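Local coordinates for protein TetR-family transcriptional regulator (Pectobacterium atrosepticum, PDB 2HYT) that probably binds cis-regulatory DNA as a transcription factor of the TetR family, through a predicted helix-turn-helix motif in each of its two subunits, at residues E12-L17 and H51-K56; A19-V24 and D36-Q41; D84-F89 and D137-Q142; R92-L97 and A183-L188. One frame throughout, in Å; residues are numbered along the deposited sequence.

Overall arrangement
Contacts 1 and 2 build the predicted DNA-binding end of the chain, contacts 3 and 4 the C-terminal domain; the two pairs lie on opposite sides of the chain's centre. Helix 7-28 serves both contacts of the first pair: it meets helix 48-53 in contact 1 and helix 35-42 in contact 2, with centres about 11 Å apart, so one helix backs both helices of the predicted helix-turn-helix. Helix 85-98 is shared in the same way by contacts 3 and 4, whose centres are about 15 Å apart and whose segments alternate along the chain. Between contacts 1 and 4 the centres are about 36 Å apart. Ethanediol, probably from the crystallisation liquor, lies beside contact 4.

Contact 1: E12-L17 and H51-K56; sequences ETRATL and HHFGDK
Arg-14 reaches from helix 7-28 to His-52 and Phe-53 at the end of helix 48-53. Its CB lies 3.8 Å from His-52 ND1. CG is anti to the backbone N (chi1 -175°) and sits near Phe-53 CZ and CE1, and NE also approaches CE1. At the tip, Arg-14 CZ is 3.6 Å from Phe-53 CE1, which sits over the centre of one guanidinium face; the two planes are inclined by 48°, so this is not a parallel stack. Arg-14 NH1 donates to His-52 O at 3.0 Å, a bent bond (133°) whose donor stands above the carbonyl plane. Residues 51-53 close the predicted helix-turn-helix of this TetR-family protein, so the arginine joins the preceding helix to the C-terminal end of that motif. Water 1 bridges NH1 and His-52 ND1, while water 2 accepts from Arg-14 NH2 at 3.1 Å and donates to His-52 O. Leu-17 sends CD1 over a face of the imidazole in a CH-pi contact, 3.9 Å from the ring centroid, and its CB meets the edge of Phe-53 at CE2. Thr-13 adds CG2 3.7 Å from His-52 NE2, while its OG1 is bonded to Glu-9 O.

Contact 2: A19-V24 and D36-Q41; sequences ATARKV and DDLTAQ
Leu-38 points its two methyl groups at different residues of helix 7-28. CG is anti to the backbone N (chi1 -175°), and from there the isopropyl end forks: CD1 goes to Val-24 and CD2 to Ala-21. Val-24 meets this fork at a slant, with CD1 lodged against its branch point. Leu-38 CD1 is 3.4 Å from Val-24 CB and 3.5 Å from Val-24 CG2, both closer than usual for carbon pairs, and CG1 is only slightly farther away. The methyl thus touches all three carbons of the valine side chain, a tight fit made without any hydrogen bond between the segments. On the other branch, Leu-38 CD2 rests 3.8 Å from Ala-21 CB in ordinary van der Waals contact. Gln-41, one turn after Leu-38, crosses Val-24 obliquely and sets its OE1 3.4 Å from Val-24 CG1, so the amide oxygen borders the apolar patch. Thr-20 touches its margin more loosely, with CG2 4.4 Å from Leu-38 CD1. The short helix segments run nearly perpendicular, at 101°, with axes 10.5 Å apart. Helix 35-42 is the first helix of the predicted helix-turn-helix. Leu-38 also touches Leu-49 on helix 48-53, Leu-59 on helix 56-81 and Phe-25 on helix 7-28, while Ala-21 shares Leu-59, so the leucine sits where the helices of the predicted DNA-binding end come together.

Contact 3: D84-F89 and D137-Q142; sequences DDWEGF and DNLIRQ
Two aromatic residues, Trp-86 and Phe-89, meet the same methyl of Leu-139, and neither ring is stacked on it. The indole presents its edge to Leu-139 CD1, in a distant contact of 4.5 Å from Trp-86 CE3, while the phenyl ring meets the same methyl obliquely. The closer touch is through Phe-89 CB, 3.8 Å from Leu-139 CD1, and the phenyl CG is anti to the backbone N (chi1 160°). The other methyl, Leu-139 CD2, packs 3.9 Å from Asp-85 CB, so the leucine bridges successive turns at the start of helix 85-98. The carboxylate of Asp-85 and the amide of Gln-142 stand almost perpendicular, 87° apart, and Gln-142 NE2 donates to Asp-85 OD2 at 2.7 Å in a nearly straight bond. It arrives on the anti side of the carboxylate, and the oxygen lies in the amide plane. Gln-142 NE2 donates to Asn-138 OD1 at 2.7 Å, again close to the amide plane, and the two bonds fix the amide's rotation. At the N-cap, Asp-84 OD2 accepts from Glu-87 N and forms a salt bridge with Arg-197. Phe-89 continues inward against Leu-135 and Ile-136 of helix 122-141 and Ile-157 of helix 150-170. The two short helix segments run roughly antiparallel, at 151°, joining the start of helix 85-98 to the last turns of helix 122-141 within the all-helical C-terminal domain of a TetR-family regulator.

Contact 4: R92-L97 and A183-L188; sequences RCRAYL and AALELL. With EDO (1,2-ethanediol), chain B.
Leu-185 fills the apolar half of this contact by pressing CD2 between Cys-93 and Leu-97, residues one turn apart on helix 85-98. Leu-185 CD2 is 3.9 Å from Cys-93 CB and 4.0 Å from Leu-97 CD1, ordinary close packing among buried side chains, with Leu-161 of helix 150-170 also against Leu-185. The segments run roughly antiparallel at 148°, their axes 10.7 Å apart, and join helix 85-98 to helix 174-190, two helices of the TetR-type C-terminal domain. Helix 174-190 also faces the dimer partner: Leu-156 of the second subunit packs on Leu-185 as well as on Ala-184. Beside this core the partly exposed flank is polar. There Arg-94 NH1 forms a salt bridge at 2.9 Å with Glu-186 OE2, which offers its syn lone pair. The arginine bends at chi3 (-57°), which turns NE aside, and the guanidinium and carboxylate planes stand 41° apart. Glu-186 OE1 pairs with Arg-90, so the carboxylate is shared by two arginines and probably offsets the repulsion between them. Away from Leu-185, Arg-92 NE donates to ethanediol O1 at 2.9 Å, with a weak second bond from NH2, and the diol's C2 lies 3.5 Å from Tyr-96 CD2.

Contact 1: E12-L17 and H51-K56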
loop_
_atom_site.group_PDB
_atom_site.type_symbol
_atom_site.label_atom_id
_atom_site.label_comp_id
_atom_site.label_asym_id
_atom_site.label_seq_id
_atom_site.Cartn_x
_atom_site.Cartn_y
_atom_site.Cartn_z
ATOM N N GLU A 12 -14.529 -22.284 18.741
ATOM C CA GLU A 12 -13.526 -23.353 18.761
ATOM C C GLU A 12 -13.455 -24.029 17.404
ATOM O O GLU A 12 -12.368 -24.231 16.856
ATOM C CB GLU A 12 -13.826 -24.422 19.833
ATOM C CG GLU A 12 -12.822 -25.614 19.811
ATOM C CD GLU A 12 -13.310 -26.915 20.505
ATOM O OE1 GLU A 12 -14.465 -26.966 20.998
ATOM O OE2 GLU A 12 -12.496 -27.885 20.559
ATOM N N THR A 13 -14.606 -24.372 16.853
ATOM C CA THR A 13 -14.628 -25.038 15.542
ATOM C C THR A 13 -14.047 -24.128 14.455
ATOM O O THR A 13 -13.209 -24.587 13.659
ATOM C CB THR A 13 -16.037 -25.500 15.184
ATOM O OG1 THR A 13 -16.526 -26.416 16.185
ATOM C CG2 THR A 13 -16.090 -26.170 13.817
ATOM N N ARG A 14 -14.434 -22.853 14.450
ATOM C CA ARG A 14 -13.879 -21.889 13.469
ATOM C C ARG A 14 -12.352 -21.889 13.508
ATOM O O ARG A 14 -11.645 -21.929 12.487
ATOM C CB ARG A 14 -14.389 -20.482 13.810
ATOM C CG ARG A 14 -13.998 -19.433 12.809
ATOM C CD ARG A 14 -14.346 -18.007 13.244
ATOM N NE ARG A 14 -13.910 -17.029 12.257
ATOM C CZ ARG A 14 -14.619 -16.708 11.183
ATOM N NH1 ARG A 14 -15.772 -17.318 10.973
ATOM N NH2 ARG A 14 -14.136 -15.818 10.297
ATOM N N ALA A 15 -11.821 -21.812 14.732
ATOM C CA ALA A 15 -10.352 -21.813 14.915
ATOM C C ALA A 15 -9.669 -23.079 14.372
ATOM O O ALA A 15 -8.566 -22.999 13.750
ATOM C CB ALA A 15 -10.036 -21.600 16.439
ATOM N N THR A 16 -10.283 -24.254 14.587
ATOM C CA THR A 16 -9.735 -25.505 14.031
ATOM C C THR A 16 -9.775 -25.482 12.504
ATOM O O THR A 16 -8.843 -25.900 11.850
ATOM C CB THR A 16 -10.411 -26.783 14.607
ATOM O OG1 THR A 16 -11.639 -27.032 13.908
ATOM C CG2 THR A 16 -10.647 -26.621 16.140
ATOM N N LEU A 17 -10.876 -24.961 11.944
ATOM C CA LEU A 17 -10.993 -24.931 10.479
ATOM C C LEU A 17 -9.972 -23.985 9.866
ATOM O O LEU A 17 -9.385 -24.253 8.851
ATOM C CB LEU A 17 -12.392 -24.541 10.051
ATOM C CG LEU A 17 -13.466 -25.540 10.404
ATOM C CD1 LEU A 17 -14.852 -24.864 10.224
ATOM C CD2 LEU A 17 -13.336 -26.807 9.577
ATOM N N HIS A 51 -20.366 -22.711 5.874
ATOM C CA HIS A 51 -21.117 -22.259 7.042
ATOM C C HIS A 51 -20.364 -21.258 7.906
ATOM O O HIS A 51 -20.891 -20.235 8.334
ATOM C CB HIS A 51 -21.434 -23.482 7.878
ATOM C CG HIS A 51 -22.213 -23.194 9.102
ATOM N ND1 HIS A 51 -23.482 -22.653 9.053
ATOM C CD2 HIS A 51 -21.968 -23.467 10.407
ATOM C CE1 HIS A 51 -23.956 -22.546 10.285
ATOM N NE2 HIS A 51 -23.067 -23.045 11.121
ATOM N N HIS A 52 -19.066 -21.524 8.112
ATOM C CA HIS A 52 -18.271 -20.607 8.911
ATOM C C HIS A 52 -17.751 -19.352 8.188
ATOM O O HIS A 52 -17.601 -18.288 8.821
ATOM C CB HIS A 52 -17.088 -21.347 9.567
ATOM C CG HIS A 52 -17.498 -22.205 10.715
ATOM N ND1 HIS A 52 -17.466 -21.767 12.024
ATOM C CD2 HIS A 52 -17.995 -23.454 10.740
ATOM C CE1 HIS A 52 -17.875 -22.746 12.812
ATOM N NE2 HIS A 52 -18.245 -23.763 12.056
ATOM N N PHE A 53 -17.377 -19.474 6.906
ATOM C CA PHE A 53 -16.658 -18.417 6.218
ATOM C C PHE A 53 -17.385 -17.815 5.005
ATOM O O PHE A 53 -16.957 -16.791 4.498
ATOM C CB PHE A 53 -15.279 -18.944 5.801
ATOM C CG PHE A 53 -14.468 -19.468 6.963
ATOM C CD1 PHE A 53 -13.885 -18.611 7.864
ATOM C CD2 PHE A 53 -14.381 -20.819 7.210
ATOM C CE1 PHE A 53 -13.179 -19.089 8.952
ATOM C CE2 PHE A 53 -13.635 -21.297 8.272
ATOM C CZ PHE A 53 -13.084 -20.434 9.172
ATOM N N GLY A 54 -18.451 -18.452 4.533
ATOM C CA GLY A 54 -19.261 -17.898 3.446
ATOM C C GLY A 54 -18.747 -18.300 2.079
ATOM O O GLY A 54 -19.440 -18.924 1.279
ATOM N N ASP A 55 -17.504 -17.892 1.819
ATOM C CA ASP A 55 -16.808 -18.192 0.546
ATOM C C ASP A 55 -15.328 -18.284 0.755
ATOM O O ASP A 55 -14.830 -18.022 1.838
ATOM C CB ASP A 55 -17.170 -17.152 -0.550
ATOM C CG ASP A 55 -16.826 -15.711 -0.193
ATOM O OD1 ASP A 55 -16.209 -15.404 0.853
ATOM O OD2 ASP A 55 -17.174 -14.819 -1.037
ATOM N N LYS A 56 -14.608 -18.636 -0.312
ATOM C CA LYS A 56 -13.154 -18.775 -0.232
ATOM C C LYS A 56 -12.483 -17.477 0.144
ATOM O O LYS A 56 -11.578 -17.467 0.950
ATOM C CB LYS A 56 -12.599 -19.328 -1.568
ATOM C CG LYS A 56 -11.178 -19.857 -1.484
ATOM C CD LYS A 56 -10.731 -20.319 -2.855
ATOM C CE LYS A 56 -9.352 -20.907 -2.778
ATOM N NZ LYS A 56 -8.875 -21.164 -4.136
HETATM O O HOH W 1 -17.477 -19.046 12.605
HETATM O O HOH W 2 -16.620 -15.151 8.613
#

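Contact 2: A19-V24 and D36-Q41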
loop_
_atom_site.group_PDB
_atom_site.type_symbol
_atom_site.label_atom_id
_atom_site.label_comp_id
_atom_site.label_asym_id
_atom_site.label_seq_id
_atom_site.Cartn_x
_atom_site.Cartn_y
_atom_site.Cartn_z
ATOM N N ALA A 19 -7.005 -23.175 11.170
ATOM C CA ALA A 19 -5.689 -23.746 11.303
ATOM C C ALA A 19 -5.485 -24.792 10.215
ATOM O O ALA A 19 -4.422 -24.871 9.575
ATOM C CB ALA A 19 -5.499 -24.378 12.729
ATOM N N THR A 20 -6.533 -25.602 9.993
ATOM C CA THR A 20 -6.442 -26.635 8.938
ATOM C C THR A 20 -6.336 -26.022 7.572
ATOM O O THR A 20 -5.535 -26.456 6.751
ATOM C CB THR A 20 -7.651 -27.563 8.998
ATOM O OG1 THR A 20 -7.544 -28.292 10.205
ATOM C CG2 THR A 20 -7.705 -28.531 7.766
ATOM N N ALA A 21 -7.121 -24.973 7.317
ATOM C CA ALA A 21 -7.022 -24.291 6.012
ATOM C C ALA A 21 -5.600 -23.786 5.803
ATOM O O ALA A 21 -5.041 -23.933 4.725
ATOM C CB ALA A 21 -8.029 -23.119 5.912
ATOM N N ARG A 22 -4.999 -23.196 6.840
ATOM C CA ARG A 22 -3.613 -22.746 6.733
ATOM C C ARG A 22 -2.665 -23.872 6.384
ATOM O O ARG A 22 -1.759 -23.706 5.547
ATOM C CB ARG A 22 -3.172 -22.072 8.041
ATOM C CG ARG A 22 -3.718 -20.694 8.164
ATOM C CD ARG A 22 -3.337 -20.056 9.500
ATOM N NE ARG A 22 -1.918 -19.717 9.590
ATOM C CZ ARG A 22 -1.378 -19.155 10.668
ATOM N NH1 ARG A 22 -2.122 -18.926 11.743
ATOM N NH2 ARG A 22 -0.101 -18.840 10.699
ATOM N N LYS A 23 -2.850 -25.027 7.004
ATOM C CA LYS A 23 -1.954 -26.163 6.747
ATOM C C LYS A 23 -2.103 -26.641 5.307
ATOM O O LYS A 23 -1.106 -26.852 4.614
ATOM C CB LYS A 23 -2.261 -27.291 7.701
ATOM C CG LYS A 23 -1.329 -28.478 7.601
ATOM C CD LYS A 23 -1.583 -29.433 8.786
ATOM C CE LYS A 23 -0.462 -30.432 8.956
ATOM N NZ LYS A 23 0.744 -29.800 9.584
ATOM N N VAL A 24 -3.343 -26.773 4.847
ATOM C CA VAL A 24 -3.597 -27.247 3.462
ATOM C C VAL A 24 -3.125 -26.239 2.421
ATOM O O VAL A 24 -2.452 -26.622 1.448
ATOM C CB VAL A 24 -5.070 -27.677 3.270
ATOM C CG1 VAL A 24 -5.363 -28.047 1.818
ATOM C CG2 VAL A 24 -5.357 -28.849 4.210
ATOM N N ASP A 36 -14.034 -27.316 -1.913
ATOM C CA ASP A 36 -14.250 -28.754 -1.936
ATOM C C ASP A 36 -12.949 -29.541 -1.776
ATOM O O ASP A 36 -12.954 -30.630 -1.176
ATOM C CB ASP A 36 -14.972 -29.200 -3.221
ATOM C CG ASP A 36 -16.436 -28.732 -3.280
ATOM O OD1 ASP A 36 -16.980 -28.174 -2.303
ATOM O OD2 ASP A 36 -17.052 -28.969 -4.343
ATOM N N ASP A 37 -11.845 -29.036 -2.352
ATOM C CA ASP A 37 -10.548 -29.713 -2.200
ATOM C C ASP A 37 -10.179 -29.749 -0.710
ATOM O O ASP A 37 -9.721 -30.782 -0.189
ATOM C CB ASP A 37 -9.420 -29.020 -2.958
ATOM C CG ASP A 37 -9.526 -29.142 -4.478
ATOM O OD1 ASP A 37 -10.128 -30.120 -4.989
ATOM O OD2 ASP A 37 -8.994 -28.232 -5.164
ATOM N N LEU A 38 -10.367 -28.616 -0.046
ATOM C CA LEU A 38 -9.966 -28.490 1.363
ATOM C C LEU A 38 -10.819 -29.416 2.194
ATOM O O LEU A 38 -10.316 -30.124 3.076
ATOM C CB LEU A 38 -10.127 -27.035 1.798
ATOM C CG LEU A 38 -9.678 -26.637 3.179
ATOM C CD1 LEU A 38 -8.411 -27.272 3.632
ATOM C CD2 LEU A 38 -9.576 -25.091 3.122
ATOM N N THR A 39 -12.121 -29.434 1.896
ATOM C CA THR A 39 -13.056 -30.334 2.565
ATOM C C THR A 39 -12.619 -31.798 2.437
ATOM O O THR A 39 -12.534 -32.542 3.390
ATOM C CB THR A 39 -14.470 -30.101 2.009
ATOM O OG1 THR A 39 -14.870 -28.749 2.336
ATOM C CG2 THR A 39 -15.476 -31.174 2.554
ATOM N N ALA A 40 -12.265 -32.191 1.230
ATOM C CA ALA A 40 -11.813 -33.555 0.999
ATOM C C ALA A 40 -10.487 -33.866 1.718
ATOM O O ALA A 40 -10.381 -34.896 2.386
ATOM C CB ALA A 40 -11.687 -33.812 -0.549
ATOM N N GLN A 41 -9.485 -32.975 1.579
ATOM C CA GLN A 41 -8.147 -33.201 2.082
ATOM C C GLN A 41 -8.111 -33.256 3.592
ATOM O O GLN A 41 -7.345 -34.058 4.171
ATOM C CB GLN A 41 -7.178 -32.152 1.525
ATOM C CG GLN A 41 -6.996 -32.370 0.028
ATOM C CD GLN A 41 -6.147 -31.302 -0.653
ATOM O OE1 GLN A 41 -5.138 -30.855 -0.097
ATOM N NE2 GLN A 41 -6.522 -30.932 -1.890
#

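Contact 3: D84-F89 and D137-Q142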
loop_
_atom_site.group_PDB
_atom_site.type_symbol
_atom_site.label_atom_id
_atom_site.label_comp_id
_atom_site.label_asym_id
_atom_site.label_seq_id
_atom_site.Cartn_x
_atom_site.Cartn_y
_atom_site.Cartn_z
ATOM N N ASP A 84 19.277 -2.070 22.919
ATOM C CA ASP A 84 19.376 -0.678 22.457
ATOM C C ASP A 84 18.111 -0.388 21.641
ATOM O O ASP A 84 17.814 -1.132 20.746
ATOM C CB ASP A 84 20.591 -0.491 21.563
ATOM C CG ASP A 84 20.708 0.918 21.066
ATOM O OD1 ASP A 84 21.075 1.793 21.857
ATOM O OD2 ASP A 84 20.360 1.182 19.914
ATOM N N ASP A 85 17.382 0.670 21.955
ATOM C CA ASP A 85 16.079 0.837 21.340
ATOM C C ASP A 85 16.156 1.219 19.856
ATOM O O ASP A 85 15.289 0.804 19.062
ATOM C CB ASP A 85 15.226 1.783 22.139
ATOM C CG ASP A 85 14.957 1.244 23.566
ATOM O OD1 ASP A 85 14.939 0.004 23.732
ATOM O OD2 ASP A 85 14.834 2.046 24.491
ATOM N N TRP A 86 17.183 1.967 19.484
ATOM C CA TRP A 86 17.362 2.273 18.055
ATOM C C TRP A 86 17.657 0.998 17.270
ATOM O O TRP A 86 17.056 0.751 16.206
ATOM C CB TRP A 86 18.484 3.275 17.831
ATOM C CG TRP A 86 18.732 3.528 16.385
ATOM C CD1 TRP A 86 19.872 3.228 15.696
ATOM C CD2 TRP A 86 17.831 4.118 15.428
ATOM N NE1 TRP A 86 19.734 3.586 14.376
ATOM C CE2 TRP A 86 18.498 4.139 14.184
ATOM C CE3 TRP A 86 16.556 4.644 15.502
ATOM C CZ2 TRP A 86 17.904 4.659 13.017
ATOM C CZ3 TRP A 86 15.970 5.148 14.351
ATOM C CH2 TRP A 86 16.664 5.179 13.132
ATOM N N GLU A 87 18.540 0.158 17.794
ATOM C CA GLU A 87 18.870 -1.096 17.106
ATOM C C GLU A 87 17.660 -2.025 17.096
ATOM O O GLU A 87 17.439 -2.738 16.133
ATOM C CB GLU A 87 20.090 -1.768 17.740
ATOM C CG GLU A 87 21.362 -0.939 17.655
ATOM C CD GLU A 87 21.829 -0.677 16.231
ATOM O OE1 GLU A 87 21.582 -1.517 15.346
ATOM O OE2 GLU A 87 22.451 0.372 16.010
ATOM N N GLY A 88 16.846 -1.982 18.148
ATOM C CA GLY A 88 15.638 -2.766 18.172
ATOM C C GLY A 88 14.649 -2.322 17.084
ATOM O O GLY A 88 13.930 -3.132 16.480
ATOM N N PHE A 89 14.585 -1.020 16.853
ATOM C CA PHE A 89 13.721 -0.467 15.803
ATOM C C PHE A 89 14.232 -0.888 14.426
ATOM O O PHE A 89 13.440 -1.329 13.595
ATOM C CB PHE A 89 13.677 1.071 15.950
ATOM C CG PHE A 89 13.236 1.785 14.705
ATOM C CD1 PHE A 89 11.927 1.857 14.388
ATOM C CD2 PHE A 89 14.156 2.410 13.874
ATOM C CE1 PHE A 89 11.508 2.541 13.248
ATOM C CE2 PHE A 89 13.753 3.094 12.754
ATOM C CZ PHE A 89 12.404 3.151 12.431
ATOM N N ASP A 137 7.133 7.311 18.972
ATOM C CA ASP A 137 6.858 8.249 20.078
ATOM C C ASP A 137 7.915 8.066 21.168
ATOM O O ASP A 137 8.527 9.023 21.644
ATOM C CB ASP A 137 5.448 7.971 20.608
ATOM C CG ASP A 137 5.002 8.946 21.663
ATOM O OD1 ASP A 137 5.558 8.883 22.777
ATOM O OD2 ASP A 137 4.042 9.723 21.403
ATOM N N ASN A 138 8.122 6.804 21.549
ATOM C CA ASN A 138 9.150 6.465 22.523
ATOM C C ASN A 138 10.535 6.971 22.113
ATOM O O ASN A 138 11.227 7.612 22.932
ATOM C CB ASN A 138 9.137 4.969 22.810
ATOM C CG ASN A 138 10.269 4.516 23.700
ATOM O OD1 ASN A 138 11.392 4.392 23.256
ATOM N ND2 ASN A 138 9.987 4.341 24.975
ATOM N N LEU A 139 10.956 6.697 20.884
ATOM C CA LEU A 139 12.280 7.094 20.407
ATOM C C LEU A 139 12.436 8.597 20.294
ATOM O O LEU A 139 13.525 9.141 20.512
ATOM C CB LEU A 139 12.548 6.459 19.039
ATOM C CG LEU A 139 12.717 4.928 19.059
ATOM C CD1 LEU A 139 12.615 4.336 17.642
ATOM C CD2 LEU A 139 14.071 4.535 19.698
ATOM N N ILE A 140 11.343 9.282 19.947
ATOM C CA ILE A 140 11.385 10.754 19.958
ATOM C C ILE A 140 11.528 11.291 21.390
ATOM O O ILE A 140 12.358 12.172 21.674
ATOM C CB ILE A 140 10.174 11.362 19.229
ATOM C CG1 ILE A 140 10.289 11.081 17.742
ATOM C CG2 ILE A 140 10.169 12.906 19.488
ATOM C CD1 ILE A 140 8.960 11.258 16.961
ATOM N N ARG A 141 10.747 10.737 22.315
ATOM C CA ARG A 141 10.848 11.132 23.707
ATOM C C ARG A 141 12.258 10.897 24.270
ATOM O O ARG A 141 12.751 11.728 25.019
ATOM C CB ARG A 141 9.811 10.373 24.541
ATOM C CG ARG A 141 8.380 10.861 24.355
ATOM C CD ARG A 141 7.460 10.058 25.192
ATOM N NE ARG A 141 6.073 10.457 24.995
ATOM C CZ ARG A 141 5.420 11.286 25.789
ATOM N NH1 ARG A 141 6.022 11.830 26.830
ATOM N NH2 ARG A 141 4.164 11.591 25.525
ATOM N N GLN A 142 12.901 9.802 23.886
ATOM C CA GLN A 142 14.270 9.487 24.297
ATOM C C GLN A 142 15.337 10.413 23.703
ATOM O O GLN A 142 16.510 10.419 24.182
ATOM C CB GLN A 142 14.619 8.048 23.910
ATOM C CG GLN A 142 13.928 6.962 24.668
ATOM C CD GLN A 142 14.637 5.628 24.581
ATOM O OE1 GLN A 142 15.848 5.543 24.878
ATOM N NE2 GLN A 142 13.893 4.566 24.269
#

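Contact 4: R92-L97 and A183-L188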
loop_
_atom_site.group_PDB
_atom_site.type_symbol
_atom_site.label_atom_id
_atom_site.label_comp_id
_atom_site.label_asym_id
_atom_site.label_seq_id
_atom_site.Cartn_x
_atom_site.Cartn_y
_atom_site.Cartn_z
ATOM N N ARG A 92 13.450 -4.571 14.013
ATOM C CA ARG A 92 12.030 -4.776 13.772
ATOM C C ARG A 92 11.678 -4.460 12.303
ATOM O O ARG A 92 10.955 -5.231 11.618
ATOM C CB ARG A 92 11.230 -3.897 14.695
ATOM C CG ARG A 92 9.762 -3.957 14.482
ATOM C CD ARG A 92 9.041 -3.315 15.629
ATOM N NE ARG A 92 7.690 -2.924 15.247
ATOM C CZ ARG A 92 6.774 -2.505 16.103
ATOM N NH1 ARG A 92 7.029 -2.442 17.402
ATOM N NH2 ARG A 92 5.575 -2.158 15.628
ATOM N N CYS A 93 12.175 -3.322 11.826
ATOM C CA CYS A 93 11.951 -2.957 10.433
ATOM C C CYS A 93 12.545 -3.999 9.466
ATOM O O CYS A 93 11.866 -4.429 8.500
ATOM C CB CYS A 93 12.480 -1.564 10.113
ATOM S SG CYS A 93 11.639 -0.209 10.946
ATOM N N ARG A 94 13.778 -4.431 9.715
ATOM C CA ARG A 94 14.385 -5.464 8.862
ATOM C C ARG A 94 13.600 -6.778 8.920
ATOM O O ARG A 94 13.442 -7.469 7.921
ATOM C CB ARG A 94 15.809 -5.719 9.285
ATOM C CG ARG A 94 16.750 -4.591 8.938
ATOM C CD ARG A 94 18.225 -5.023 9.093
ATOM N NE ARG A 94 18.533 -5.512 10.445
ATOM C CZ ARG A 94 19.081 -4.782 11.422
ATOM N NH1 ARG A 94 19.408 -3.511 11.245
ATOM N NH2 ARG A 94 19.308 -5.353 12.595
ATOM N N ALA A 95 13.129 -7.126 10.116
ATOM C CA ALA A 95 12.384 -8.374 10.312
ATOM C C ALA A 95 11.090 -8.419 9.484
ATOM O O ALA A 95 10.718 -9.460 8.915
ATOM C CB ALA A 95 12.101 -8.582 11.792
ATOM N N TYR A 96 10.439 -7.267 9.333
ATOM C CA TYR A 96 9.276 -7.154 8.486
ATOM C C TYR A 96 9.590 -7.555 7.034
ATOM O O TYR A 96 8.813 -8.281 6.367
ATOM C CB TYR A 96 8.703 -5.740 8.554
ATOM C CG TYR A 96 7.389 -5.626 7.875
ATOM C CD1 TYR A 96 7.327 -5.433 6.483
ATOM C CD2 TYR A 96 6.190 -5.707 8.582
ATOM C CE1 TYR A 96 6.083 -5.348 5.842
ATOM C CE2 TYR A 96 4.965 -5.607 7.936
ATOM C CZ TYR A 96 4.930 -5.435 6.552
ATOM O OH TYR A 96 3.759 -5.311 5.823
ATOM N N LEU A 97 10.716 -7.076 6.531
ATOM C CA LEU A 97 11.163 -7.458 5.201
ATOM C C LEU A 97 11.575 -8.929 5.129
ATOM O O LEU A 97 11.269 -9.614 4.142
ATOM C CB LEU A 97 12.328 -6.589 4.752
ATOM C CG LEU A 97 12.059 -5.088 4.654
ATOM C CD1 LEU A 97 13.238 -4.390 3.957
ATOM C CD2 LEU A 97 10.746 -4.790 3.909
ATOM N N ALA A 183 19.380 -3.009 2.624
ATOM C CA ALA A 183 20.434 -1.990 2.475
ATOM C C ALA A 183 19.823 -0.635 2.171
ATOM O O ALA A 183 20.290 0.371 2.668
ATOM C CB ALA A 183 21.440 -2.381 1.392
ATOM N N ALA A 184 18.813 -0.597 1.302
ATOM C CA ALA A 184 18.180 0.690 0.949
ATOM C C ALA A 184 17.442 1.245 2.190
ATOM O O ALA A 184 17.486 2.433 2.489
ATOM C CB ALA A 184 17.228 0.491 -0.209
ATOM N N LEU A 185 16.745 0.359 2.891
ATOM C CA LEU A 185 16.014 0.749 4.101
ATOM C C LEU A 185 16.931 1.476 5.097
ATOM O O LEU A 185 16.551 2.489 5.715
ATOM C CB LEU A 185 15.405 -0.484 4.739
ATOM C CG LEU A 185 14.717 -0.291 6.089
ATOM C CD1 LEU A 185 13.462 0.588 5.963
ATOM C CD2 LEU A 185 14.363 -1.682 6.657
ATOM N N GLU A 186 18.129 0.945 5.272
ATOM C CA GLU A 186 19.078 1.526 6.220
ATOM C C GLU A 186 19.391 2.990 5.880
ATOM O O GLU A 186 19.554 3.811 6.771
ATOM C CB GLU A 186 20.369 0.704 6.318
ATOM C CG GLU A 186 20.191 -0.713 6.855
ATOM C CD GLU A 186 19.871 -0.820 8.347
ATOM O OE1 GLU A 186 19.512 0.180 9.026
ATOM O OE2 GLU A 186 19.960 -1.970 8.838
ATOM N N LEU A 187 19.467 3.335 4.586
ATOM C CA LEU A 187 19.678 4.717 4.181
ATOM C C LEU A 187 18.492 5.592 4.527
ATOM O O LEU A 187 18.638 6.742 4.924
ATOM C CB LEU A 187 19.902 4.819 2.664
ATOM C CG LEU A 187 21.164 4.174 2.148
ATOM C CD1 LEU A 187 21.097 4.352 0.611
ATOM C CD2 LEU A 187 22.430 4.827 2.762
ATOM N N LEU A 188 17.288 5.076 4.333
ATOM C CA LEU A 188 16.122 5.860 4.755
ATOM C C LEU A 188 16.053 6.059 6.258
ATOM O O LEU A 188 15.678 7.128 6.758
ATOM C CB LEU A 188 14.833 5.201 4.333
ATOM C CG LEU A 188 14.335 5.420 2.919
ATOM C CD1 LEU A 188 13.000 4.735 2.830
ATOM C CD2 LEU A 188 14.236 6.916 2.559
HETATM C C1 EDO B . 6.997 -3.194 11.243
HETATM O O1 EDO B . 6.574 -3.223 12.624
HETATM C C2 EDO B . 5.805 -2.741 10.393
HETATM O O2 EDO B . 5.510 -1.335 10.616
#